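Local coordinates for protein NADP-dependent 2-hydroxyacid dehydrogenase (Rhizobium etli, PDB 4XCV) that binds NADPH and probably catalyses the reversible, NADP-dependent interconversion of 2-hydroxyacids and 2-oxoacids, as a D-isomer-specific dehydrogenase of the Rossmann-fold type, at residues 159-171 / 179-193. Numbering follows the deposited sequence. Where two conformers were deposited one is given.
Sequences LKVMGFNVIGWSR and VETFDAGELDRFLAK. With NDP (NADPH dihydro-nicotinamide-adenine-dinucleotide phosphate), chain B.
Strand 165-169 takes strand 180-182 alongside it in parallel, the axes 4.7 Å apart and 19° from parallel, at the outer border of the Rossmann sheet. Gly168 uses both its N and its O on strand 180-182, flanking Thr181: N donates to Glu180 O (2.9 Å), and O accepts from Phe182 N. A side chain at Gly168 would lie next to Thr181 CG2. Where the strands begin to pair, a water bridges Val166 O and Glu180 N.

Helix 187-192 runs back across one face, roughly antiparallel to strand 165-169, and packs on Ile167 and Trp169. The Phe190 ring lies flat beneath Trp169 CB, which sits over its centre (3.5 Å to the centroid), a CH-pi contact. Ile167 CD1 reaches Lys193 CB (3.6 Å).

A chi1 of 178° swings the Trp169 indole away from its own N, placing it between Leu187 CD1 on one face and the NADPH adenine on the other, its CZ3 3.3 Å from C2A of the cofactor. NE1 donates to Ala184 O (3.1 Å), which lies near the indole plane, though NE1 comes from above the plane of that carbonyl, on the same face as Leu187 N, its second donor. A leucine in its place would probably leave the C2A edge of the adenine without the indole face it rests on and Ala184 O without its indole donor. Strand pairing and helix packing thus fix one wall of the adenine pocket.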
ATOM      1  N   LEU A 159       8.481   2.723  -2.446  1.00  9.73           N
ATOM      2  CA  LEU A 159       8.743   1.450  -1.777  1.00  9.75           C
ATOM      3  C   LEU A 159       9.762   1.611  -0.648  1.00 10.40           C
ATOM      4  O   LEU A 159       9.627   0.978   0.390  1.00 10.43           O
ATOM      5  CB  LEU A 159       9.246   0.423  -2.805  1.00  9.65           C
ATOM      6  CG  LEU A 159       8.190  -0.092  -3.772  1.00  9.43           C
ATOM      7  CD1 LEU A 159       8.877  -0.771  -4.949  1.00 10.19           C
ATOM      8  CD2 LEU A 159       7.248  -1.076  -3.096  1.00  9.74           C
ATOM      9  N   LYS A 160      10.777   2.417  -0.885  1.00 10.74           N
ATOM     10  CA  LYS A 160      11.799   2.665   0.145  1.00 12.21           C
ATOM     11  C   LYS A 160      11.200   3.323   1.352  1.00 12.13           C
ATOM     12  O   LYS A 160      11.488   2.932   2.479  1.00 12.78           O
ATOM     13  CB  LYS A 160      12.927   3.522  -0.429  1.00 14.09           C
ATOM     14  CG  LYS A 160      13.923   2.739  -1.234  1.00 16.95           C
ATOM     15  CD  LYS A 160      14.814   1.871  -0.375  1.00 20.62           C
ATOM     16  CE  LYS A 160      15.927   2.711   0.280  1.00 23.91           C
ATOM     17  NZ  LYS A 160      16.492   1.980   1.450  1.00 27.35           N
ATOM     18  N   VAL A 161      10.336   4.301   1.142  1.00 11.88           N
ATOM     19  CA  VAL A 161       9.716   4.989   2.287  1.00 12.33           C
ATOM     20  C   VAL A 161       8.850   4.000   3.092  1.00 11.60           C
ATOM     21  O   VAL A 161       8.825   4.042   4.318  1.00 12.62           O
ATOM     22  CB  VAL A 161       8.855   6.155   1.805  1.00 13.58           C
ATOM     23  CG1 VAL A 161       7.924   6.612   2.900  1.00 15.09           C
ATOM     24  CG2 VAL A 161       9.750   7.311   1.328  1.00 14.84           C
ATOM     25  N   MET A 162       8.156   3.077   2.414  1.00 10.64           N
ATOM     26  CA  MET A 162       7.386   2.097   3.138  1.00 10.82           C
ATOM     27  C   MET A 162       8.233   1.112   3.925  1.00 11.00           C
ATOM     28  O   MET A 162       7.695   0.431   4.784  1.00 11.29           O
ATOM     29  CB  MET A 162       6.450   1.349   2.159  1.00 10.96           C
ATOM     30  CG  MET A 162       5.306   2.195   1.616  1.00 11.18           C
ATOM     31  SD  MET A 162       4.357   3.081   2.877  1.00 12.03           S
ATOM     32  CE  MET A 162       3.786   1.708   3.881  1.00 12.17           C
ATOM     33  N   GLY A 163       9.514   0.993   3.619  1.00 10.65           N
ATOM     34  CA  GLY A 163      10.426   0.224   4.429  1.00 11.02           C
ATOM     35  C   GLY A 163      11.088  -0.931   3.691  1.00 10.89           C
ATOM     36  O   GLY A 163      11.935  -1.590   4.256  1.00 11.80           O
ATOM     37  N   PHE A 164      10.691  -1.209   2.447  1.00 10.17           N
ATOM     38  CA  PHE A 164      11.308  -2.324   1.719  1.00 10.32           C
ATOM     39  C   PHE A 164      12.772  -2.060   1.474  1.00 10.85           C
ATOM     40  O   PHE A 164      13.187  -0.926   1.298  1.00 11.44           O
ATOM     41  CB  PHE A 164      10.628  -2.517   0.368  1.00 10.04           C
ATOM     42  CG  PHE A 164       9.255  -3.109   0.453  1.00 10.28           C
ATOM     43  CD1 PHE A 164       9.088  -4.483   0.634  1.00 10.30           C
ATOM     44  CD2 PHE A 164       8.130  -2.303   0.352  1.00 10.36           C
ATOM     45  CE1 PHE A 164       7.835  -5.040   0.671  1.00 10.82           C
ATOM     46  CE2 PHE A 164       6.863  -2.843   0.434  1.00 10.40           C
ATOM     47  CZ  PHE A 164       6.724  -4.219   0.585  1.00 10.63           C
ATOM     48  N   ASN A 165      13.552  -3.131   1.408  1.00 10.96           N
ATOM     49  CA  ASN A 165      14.874  -3.028   0.764  1.00 11.52           C
ATOM     50  C   ASN A 165      14.564  -3.022  -0.732  1.00 10.82           C
ATOM     51  O   ASN A 165      13.730  -3.788  -1.176  1.00 11.40           O
ATOM     52  CB  ASN A 165      15.765  -4.212   1.163  1.00 12.67           C
ATOM     53  CG  ASN A 165      17.160  -4.050   0.657  1.00 14.10           C
ATOM     54  OD1 ASN A 165      17.788  -3.023   0.890  1.00 15.95           O
ATOM     55  ND2 ASN A 165      17.641  -5.018  -0.069  1.00 14.72           N
ATOM     56  N   VAL A 166      15.191  -2.129  -1.486  1.00 10.74           N
ATOM     57  CA  VAL A 166      14.928  -2.023  -2.902  1.00 10.47           C
ATOM     58  C   VAL A 166      16.228  -2.029  -3.668  1.00 10.62           C
ATOM     59  O   VAL A 166      17.169  -1.366  -3.291  1.00 11.40           O
ATOM     60  CB  VAL A 166      14.133  -0.732  -3.224  1.00 10.41           C
ATOM     61  CG1 VAL A 166      13.800  -0.662  -4.710  1.00 10.84           C
ATOM     62  CG2 VAL A 166      12.864  -0.634  -2.367  1.00 10.70           C
ATOM     63  N   ILE A 167      16.237  -2.772  -4.768  1.00  9.87           N
ATOM     64  CA  ILE A 167      17.352  -2.767  -5.717  1.00 10.25           C
ATOM     65  C   ILE A 167      16.759  -2.527  -7.106  1.00  9.77           C
ATOM     66  O   ILE A 167      15.558  -2.727  -7.309  1.00  9.97           O
ATOM     67  CB  ILE A 167      18.192  -4.048  -5.654  1.00 10.91           C
ATOM     68  CG1 ILE A 167      17.381  -5.288  -6.009  1.00 11.21           C
ATOM     69  CG2 ILE A 167      18.785  -4.174  -4.271  1.00 11.57           C
ATOM     70  CD1 ILE A 167      18.154  -6.605  -6.019  1.00 11.88           C
ATOM     71  N   GLY A 168      17.583  -2.079  -8.063  1.00  9.92           N
ATOM     72  CA  GLY A 168      17.081  -1.802  -9.404  1.00  9.72           C
ATOM     73  C   GLY A 168      17.966  -2.309 -10.500  1.00  9.72           C
ATOM     74  O   GLY A 168      19.168  -2.537 -10.331  1.00 10.32           O
ATOM     75  N   TRP A 169      17.335  -2.480 -11.656  1.00  9.65           N
ATOM     76  CA  TRP A 169      18.002  -2.991 -12.831  1.00 10.12           C
ATOM     77  C   TRP A 169      17.497  -2.182 -14.036  1.00  9.95           C
ATOM     78  O   TRP A 169      16.309  -1.930 -14.182  1.00  9.99           O
ATOM     79  CB  TRP A 169      17.672  -4.475 -12.986  1.00 10.70           C
ATOM     80  CG  TRP A 169      18.258  -5.153 -14.202  1.00 11.62           C
ATOM     81  CD1 TRP A 169      19.518  -5.690 -14.300  1.00 12.67           C
ATOM     82  CD2 TRP A 169      17.626  -5.430 -15.454  1.00 11.90           C
ATOM     83  NE1 TRP A 169      19.683  -6.308 -15.516  1.00 13.81           N
ATOM     84  CE2 TRP A 169      18.534  -6.163 -16.243  1.00 12.82           C
ATOM     85  CE3 TRP A 169      16.364  -5.187 -15.988  1.00 11.83           C
ATOM     86  CZ2 TRP A 169      18.220  -6.644 -17.518  1.00 13.09           C
ATOM     87  CZ3 TRP A 169      16.064  -5.679 -17.225  1.00 12.53           C
ATOM     88  CH2 TRP A 169      16.969  -6.390 -17.983  1.00 12.79           C
ATOM     89  N   SER A 170      18.431  -1.791 -14.884  1.00 10.01           N
ATOM     90  CA  SER A 170      18.098  -1.050 -16.118  1.00 10.30           C
ATOM     91  C   SER A 170      19.182  -1.261 -17.118  1.00 10.94           C
ATOM     92  O   SER A 170      20.200  -1.867 -16.829  1.00 11.09           O
ATOM     93  CB  SER A 170      17.869   0.419 -15.822  1.00 10.28           C
ATOM     94  OG  SER A 170      18.945   1.027 -15.153  1.00 10.57           O
ATOM     95  N   ARG A 171      18.961  -0.798 -18.340  1.00 11.29           N
ATOM     96  CA  ARG A 171      19.898  -1.087 -19.422  1.00 12.59           C
ATOM     97  C   ARG A 171      21.260  -0.470 -19.142  1.00 12.84           C
ATOM     98  O   ARG A 171      22.329  -1.123 -19.323  1.00 13.49           O
ATOM     99  CB  ARG A 171      19.284  -0.589 -20.761  1.00 13.92           C
ATOM    100  CG  ARG A 171      19.944  -1.156 -21.980  1.00 15.77           C
ATOM    101  CD  ARG A 171      19.118  -0.872 -23.247  1.00 16.63           C
ATOM    102  NE  ARG A 171      18.994   0.564 -23.549  1.00 17.27           N
ATOM    103  CZ  ARG A 171      19.837   1.315 -24.248  1.00 19.80           C
ATOM    104  NH1 ARG A 171      20.934   0.798 -24.780  1.00 20.21           N
ATOM    105  NH2 ARG A 171      19.587   2.618 -24.416  1.00 19.99           N
ATOM    106  N   VAL A 179      19.971   2.702  -2.880  1.00 19.91           N
ATOM    107  CA  VAL A 179      19.427   1.653  -3.681  1.00 17.93           C
ATOM    108  C   VAL A 179      20.545   1.095  -4.532  1.00 16.64           C
ATOM    109  O   VAL A 179      21.131   1.810  -5.337  1.00 18.50           O
ATOM    110  CB  VAL A 179      18.299   2.204  -4.587  1.00 16.64           C
ATOM    111  CG1 VAL A 179      17.765   1.148  -5.505  1.00 15.13           C
ATOM    112  CG2 VAL A 179      17.169   2.782  -3.730  1.00 17.27           C
ATOM    113  N   GLU A 180      20.862  -0.177  -4.327  0.50 16.18           N
ATOM    114  CA  GLU A 180      21.848  -0.855  -5.172  1.00 15.58           C
ATOM    115  C   GLU A 180      21.232  -0.939  -6.575  0.50 14.15           C
ATOM    116  O   GLU A 180      20.054  -1.272  -6.719  0.50 13.20           O
ATOM    117  CB  GLU A 180      22.140  -2.246  -4.646  0.50 16.90           C
ATOM    118  CG  GLU A 180      22.864  -2.325  -3.310  0.50 18.64           C
ATOM    119  CD  GLU A 180      23.261  -3.757  -3.009  0.50 19.69           C
ATOM    120  OE1 GLU A 180      22.450  -4.528  -2.417  0.50 22.11           O
ATOM    121  OE2 GLU A 180      24.392  -4.126  -3.392  0.50 22.02           O
ATOM    122  N   THR A 181      22.021  -0.585  -7.590  1.00 13.45           N
ATOM    123  CA  THR A 181      21.540  -0.594  -8.977  1.00 12.70           C
ATOM    124  C   THR A 181      22.511  -1.325  -9.866  1.00 12.35           C
ATOM    125  O   THR A 181      23.736  -1.254  -9.681  1.00 12.39           O
ATOM    126  CB  THR A 181      21.346   0.843  -9.498  1.00 13.21           C
ATOM    127  OG1 THR A 181      22.528   1.588  -9.286  1.00 14.99           O
ATOM    128  CG2 THR A 181      20.130   1.504  -8.828  1.00 12.91           C
ATOM    129  N   PHE A 182      21.945  -2.023 -10.828  1.00 11.50           N
ATOM    130  CA  PHE A 182      22.667  -2.963 -11.682  1.00 12.08           C
ATOM    131  C   PHE A 182      22.499  -2.642 -13.157  1.00 11.93           C
ATOM    132  O   PHE A 182      21.450  -2.141 -13.580  1.00 11.44           O
ATOM    133  CB  PHE A 182      22.126  -4.376 -11.380  1.00 12.40           C
ATOM    134  CG  PHE A 182      22.470  -4.853  -9.999  1.00 13.41           C
ATOM    135  CD1 PHE A 182      23.699  -5.428  -9.741  1.00 14.64           C
ATOM    136  CD2 PHE A 182      21.619  -4.587  -8.962  1.00 13.47           C
ATOM    137  CE1 PHE A 182      24.077  -5.770  -8.461  1.00 15.50           C
ATOM    138  CE2 PHE A 182      21.962  -4.950  -7.659  1.00 14.73           C
ATOM    139  CZ  PHE A 182      23.175  -5.563  -7.420  1.00 15.46           C
ATOM    140  N   ASP A 183      23.540  -2.961 -13.922  1.00 12.72           N
ATOM    141  CA  ASP A 183      23.545  -2.857 -15.375  1.00 13.25           C
ATOM    142  C   ASP A 183      22.840  -4.071 -16.028  1.00 13.57           C
ATOM    143  O   ASP A 183      22.668  -5.078 -15.407  1.00 13.06           O
ATOM    144  CB  ASP A 183      25.011  -2.742 -15.836  1.00 14.37           C
ATOM    145  CG  ASP A 183      25.205  -3.080 -17.249  0.50 15.33           C
ATOM    146  OD1 ASP A 183      25.119  -2.149 -18.068  0.50 16.17           O
ATOM    147  OD2 ASP A 183      25.395  -4.307 -17.549  0.50 16.56           O
ATOM    148  N   ALA A 184      22.498  -3.916 -17.311  1.00 14.62           N
ATOM    149  CA  ALA A 184      21.850  -4.961 -18.138  1.00 15.32           C
ATOM    150  C   ALA A 184      22.449  -6.373 -17.901  1.00 14.59           C
ATOM    151  O   ALA A 184      21.731  -7.308 -17.563  1.00 14.21           O
ATOM    152  CB  ALA A 184      21.939  -4.603 -19.632  1.00 16.25           C
ATOM    153  N   GLY A 185      23.747  -6.456 -18.034  1.00 14.57           N
ATOM    154  CA  GLY A 185      24.457  -7.700 -17.994  1.00 14.73           C
ATOM    155  C   GLY A 185      24.477  -8.361 -16.651  1.00 14.68           C
ATOM    156  O   GLY A 185      24.832  -9.542 -16.572  1.00 15.90           O
ATOM    157  N   GLU A 186      24.097  -7.653 -15.589  1.00 14.10           N
ATOM    158  CA  GLU A 186      24.097  -8.176 -14.248  1.00 14.29           C
ATOM    159  C   GLU A 186      22.762  -8.767 -13.834  1.00 14.32           C
ATOM    160  O   GLU A 186      22.455  -8.931 -12.622  1.00 14.14           O
ATOM    161  CB  GLU A 186      24.497  -7.066 -13.265  1.00 13.96           C
ATOM    162  CG  GLU A 186      25.838  -6.454 -13.586  1.00 14.52           C
ATOM    163  CD  GLU A 186      26.223  -5.404 -12.580  1.00 14.50           C
ATOM    164  OE1 GLU A 186      25.664  -4.290 -12.574  1.00 13.73           O
ATOM    165  OE2 GLU A 186      27.151  -5.704 -11.792  1.00 15.99           O
ATOM    166  N   LEU A 187      21.918  -9.079 -14.828  1.00 14.77           N
ATOM    167  CA  LEU A 187      20.588  -9.606 -14.567  1.00 15.43           C
ATOM    168  C   LEU A 187      20.575 -10.787 -13.605  1.00 16.22           C
ATOM    169  O   LEU A 187      19.799 -10.823 -12.652  1.00 16.09           O
ATOM    170  CB  LEU A 187      19.977  -9.981 -15.930  1.00 16.39           C
ATOM    171  CG  LEU A 187      18.604 -10.666 -15.837  1.00 17.34           C
ATOM    172  CD1 LEU A 187      17.573  -9.779 -15.236  1.00 16.92           C
ATOM    173  CD2 LEU A 187      18.196 -11.120 -17.238  1.00 18.35           C
ATOM    174  N   ASP A 188      21.426 -11.783 -13.812  1.00 16.84           N
ATOM    175  CA  ASP A 188      21.359 -12.974 -12.962  1.00 17.67           C
ATOM    176  C   ASP A 188      21.660 -12.668 -11.488  1.00 17.61           C
ATOM    177  O   ASP A 188      21.007 -13.181 -10.555  1.00 17.15           O
ATOM    178  CB  ASP A 188      22.270 -14.111 -13.462  1.00 20.11           C
ATOM    179  CG  ASP A 188      21.820 -14.695 -14.792  1.00 21.91           C
ATOM    180  OD1 ASP A 188      20.765 -14.309 -15.302  1.00 24.01           O
ATOM    181  OD2 ASP A 188      22.582 -15.555 -15.325  1.00 26.12           O
ATOM    182  N   ARG A 189      22.647 -11.811 -11.247  1.00 16.88           N
ATOM    183  CA  ARG A 189      22.955 -11.407  -9.902  1.00 17.20           C
ATOM    184  C   ARG A 189      21.788 -10.663  -9.257  1.00 16.00           C
ATOM    185  O   ARG A 189      21.489 -10.848  -8.076  1.00 15.88           O
ATOM    186  CB  ARG A 189      24.189 -10.504  -9.947  1.00 18.60           C
ATOM    187  CG  ARG A 189      24.605 -10.019  -8.624  1.00 20.00           C
ATOM    188  CD  ARG A 189      25.841  -9.180  -8.796  1.00 21.54           C
ATOM    189  NE  ARG A 189      26.148  -8.610  -7.525  1.00 23.19           N
ATOM    190  CZ  ARG A 189      27.104  -7.745  -7.331  1.00 23.31           C
ATOM    191  NH1 ARG A 189      27.854  -7.354  -8.349  1.00 23.18           N
ATOM    192  NH2 ARG A 189      27.279  -7.262  -6.108  1.00 24.52           N
ATOM    193  N   PHE A 190      21.192  -9.767 -10.018  1.00 14.46           N
ATOM    194  CA  PHE A 190      20.062  -8.977  -9.541  1.00 13.65           C
ATOM    195  C   PHE A 190      18.908  -9.905  -9.217  1.00 13.17           C
ATOM    196  O   PHE A 190      18.311  -9.774  -8.155  1.00 12.41           O
ATOM    197  CB  PHE A 190      19.685  -7.961 -10.621  1.00 13.35           C
ATOM    198  CG  PHE A 190      18.314  -7.357 -10.487  1.00 12.96           C
ATOM    199  CD1 PHE A 190      18.083  -6.196  -9.740  1.00 13.14           C
ATOM    200  CD2 PHE A 190      17.214  -7.938 -11.137  1.00 13.22           C
ATOM    201  CE1 PHE A 190      16.793  -5.666  -9.682  1.00 12.57           C
ATOM    202  CE2 PHE A 190      15.955  -7.388 -11.065  1.00 13.48           C
ATOM    203  CZ  PHE A 190      15.753  -6.264 -10.331  1.00 13.23           C
ATOM    204  N   LEU A 191      18.604 -10.862 -10.095  1.00 13.22           N
ATOM    205  CA  LEU A 191      17.477 -11.772  -9.809  1.00 13.55           C
ATOM    206  C   LEU A 191      17.680 -12.599  -8.540  1.00 13.95           C
ATOM    207  O   LEU A 191      16.769 -12.789  -7.730  1.00 13.47           O
ATOM    208  CB  LEU A 191      17.243 -12.734 -10.979  1.00 14.32           C
ATOM    209  CG  LEU A 191      16.716 -12.090 -12.265  1.00 14.42           C
ATOM    210  CD1 LEU A 191      16.766 -13.102 -13.407  1.00 15.54           C
ATOM    211  CD2 LEU A 191      15.327 -11.572 -12.089  1.00 14.19           C
ATOM    212  N   ALA A 192      18.918 -13.029  -8.332  1.00 14.48           N
ATOM    213  CA  ALA A 192      19.237 -13.841  -7.160  1.00 15.57           C
ATOM    214  C   ALA A 192      19.065 -13.135  -5.831  1.00 15.58           C
ATOM    215  O   ALA A 192      18.924 -13.808  -4.794  1.00 17.08           O
ATOM    216  CB  ALA A 192      20.664 -14.351  -7.284  1.00 16.15           C
ATOM    217  N   LYS A 193      19.063 -11.808  -5.856  1.00 15.80           N
ATOM    218  CA  LYS A 193      18.831 -10.969  -4.683  1.00 16.41           C
ATOM    219  C   LYS A 193      17.387 -10.541  -4.496  1.00 15.22           C
ATOM    220  O   LYS A 193      17.086  -9.893  -3.508  1.00 15.39           O
ATOM    221  CB  LYS A 193      19.669  -9.660  -4.811  1.00 18.25           C
ATOM    222  CG  LYS A 193      21.164  -9.823  -4.776  1.00 20.87           C
ATOM    223  CD  LYS A 193      21.932  -8.554  -5.163  0.50 21.26           C
ATOM    224  CE  LYS A 193      21.661  -7.363  -4.247  0.50 21.45           C
ATOM    225  NZ  LYS A 193      22.422  -7.424  -2.970  0.50 23.10           N
TER
HETATM  226  PA  NDP B 401      11.001   4.856 -19.519  1.00 10.13           P
HETATM  227  O1A NDP B 401      11.073   6.142 -18.754  1.00 10.59           O
HETATM  228  O2A NDP B 401      11.325   4.823 -20.998  1.00 11.81           O
HETATM  229  O5B NDP B 401      11.939   3.814 -18.749  1.00  9.86           O
HETATM  230  C5B NDP B 401      12.185   2.532 -19.337  1.00 10.21           C
HETATM  231  C4B NDP B 401      13.156   1.809 -18.434  1.00  9.66           C
HETATM  232  O4B NDP B 401      13.309   0.484 -18.934  1.00  9.81           O
HETATM  233  C3B NDP B 401      14.517   2.464 -18.416  1.00  9.27           C
HETATM  234  O3B NDP B 401      15.094   2.377 -17.097  1.00  9.61           O
HETATM  235  C2B NDP B 401      15.265   1.595 -19.391  1.00  9.45           C
HETATM  236  O2B NDP B 401      16.704   1.535 -19.188  1.00 10.19           O
HETATM  237  C1B NDP B 401      14.672   0.222 -19.083  1.00  9.23           C
HETATM  238  N9A NDP B 401      14.887  -0.755 -20.152  1.00  9.95           N
HETATM  239  C8A NDP B 401      14.433  -0.636 -21.415  1.00 10.27           C
HETATM  240  N7A NDP B 401      14.912  -1.680 -22.159  1.00 10.85           N
HETATM  241  C5A NDP B 401      15.706  -2.416 -21.325  1.00 10.80           C
HETATM  242  C6A NDP B 401      16.516  -3.537 -21.506  1.00 11.96           C
HETATM  243  N6A NDP B 401      16.569  -4.175 -22.676  1.00 14.36           N
HETATM  244  N1A NDP B 401      17.205  -3.992 -20.453  1.00 12.10           N
HETATM  245  C2A NDP B 401      17.131  -3.371 -19.255  1.00 11.26           C
HETATM  246  N3A NDP B 401      16.386  -2.282 -19.006  1.00 10.68           N
HETATM  247  C4A NDP B 401      15.685  -1.843 -20.073  1.00 10.42           C
HETATM  248  O3  NDP B 401       9.541   4.201 -19.363  1.00 10.10           O
HETATM  249  PN  NDP B 401       8.440   4.422 -18.213  1.00 10.01           P
HETATM  250  O1N NDP B 401       9.113   4.166 -16.906  1.00  9.85           O
HETATM  251  O2N NDP B 401       7.779   5.709 -18.358  1.00 11.10           O
HETATM  252  O5D NDP B 401       7.392   3.304 -18.590  1.00 10.24           O
HETATM  253  C5D NDP B 401       7.790   1.929 -18.683  1.00 10.87           C
HETATM  254  C4D NDP B 401       6.685   1.196 -19.456  1.00 11.16           C
HETATM  255  O4D NDP B 401       5.516   1.090 -18.656  1.00 10.95           O
HETATM  256  C3D NDP B 401       6.198   1.884 -20.701  1.00 12.09           C
HETATM  257  O3D NDP B 401       7.052   1.605 -21.825  1.00 14.52           O
HETATM  258  C2D NDP B 401       4.791   1.340 -20.891  1.00 12.13           C
HETATM  259  O2D NDP B 401       4.829   0.212 -21.797  1.00 16.05           O
HETATM  260  C1D NDP B 401       4.416   0.817 -19.534  1.00 10.88           C
HETATM  261  N1N NDP B 401       3.236   1.428 -18.916  1.00 10.24           N
HETATM  262  C2N NDP B 401       2.216   0.644 -18.442  1.00 11.17           C
HETATM  263  C3N NDP B 401       1.072   1.184 -17.961  1.00 12.05           C
HETATM  264  C7N NDP B 401       0.003   0.387 -17.418  1.00 14.49           C
HETATM  265  O7N NDP B 401      -1.125   0.932 -17.347  1.00 21.82           O
HETATM  266  N7N NDP B 401       0.160  -0.847 -16.975  1.00 12.74           N
HETATM  267  C4N NDP B 401       0.933   2.653 -17.864  1.00 11.78           C
HETATM  268  C5N NDP B 401       2.090   3.375 -18.361  1.00 11.23           C
HETATM  269  C6N NDP B 401       3.162   2.821 -18.884  1.00 11.02           C
HETATM  270  P2B NDP B 401      17.580   2.897 -19.265  1.00 10.69           P
HETATM  271  O1X NDP B 401      19.001   2.435 -19.276  1.00 12.16           O
HETATM  272  O2X NDP B 401      17.154   3.588 -20.549  1.00 12.34           O
HETATM  273  O3X NDP B 401      17.197   3.720 -18.104  1.00 12.18           O
HETATM  274  O   HOH W   1      19.624  -1.519  -2.041  1.00 17.54           O
HETATM  275  O   HOH W   2      20.363   0.412 -12.810  1.00 12.01           O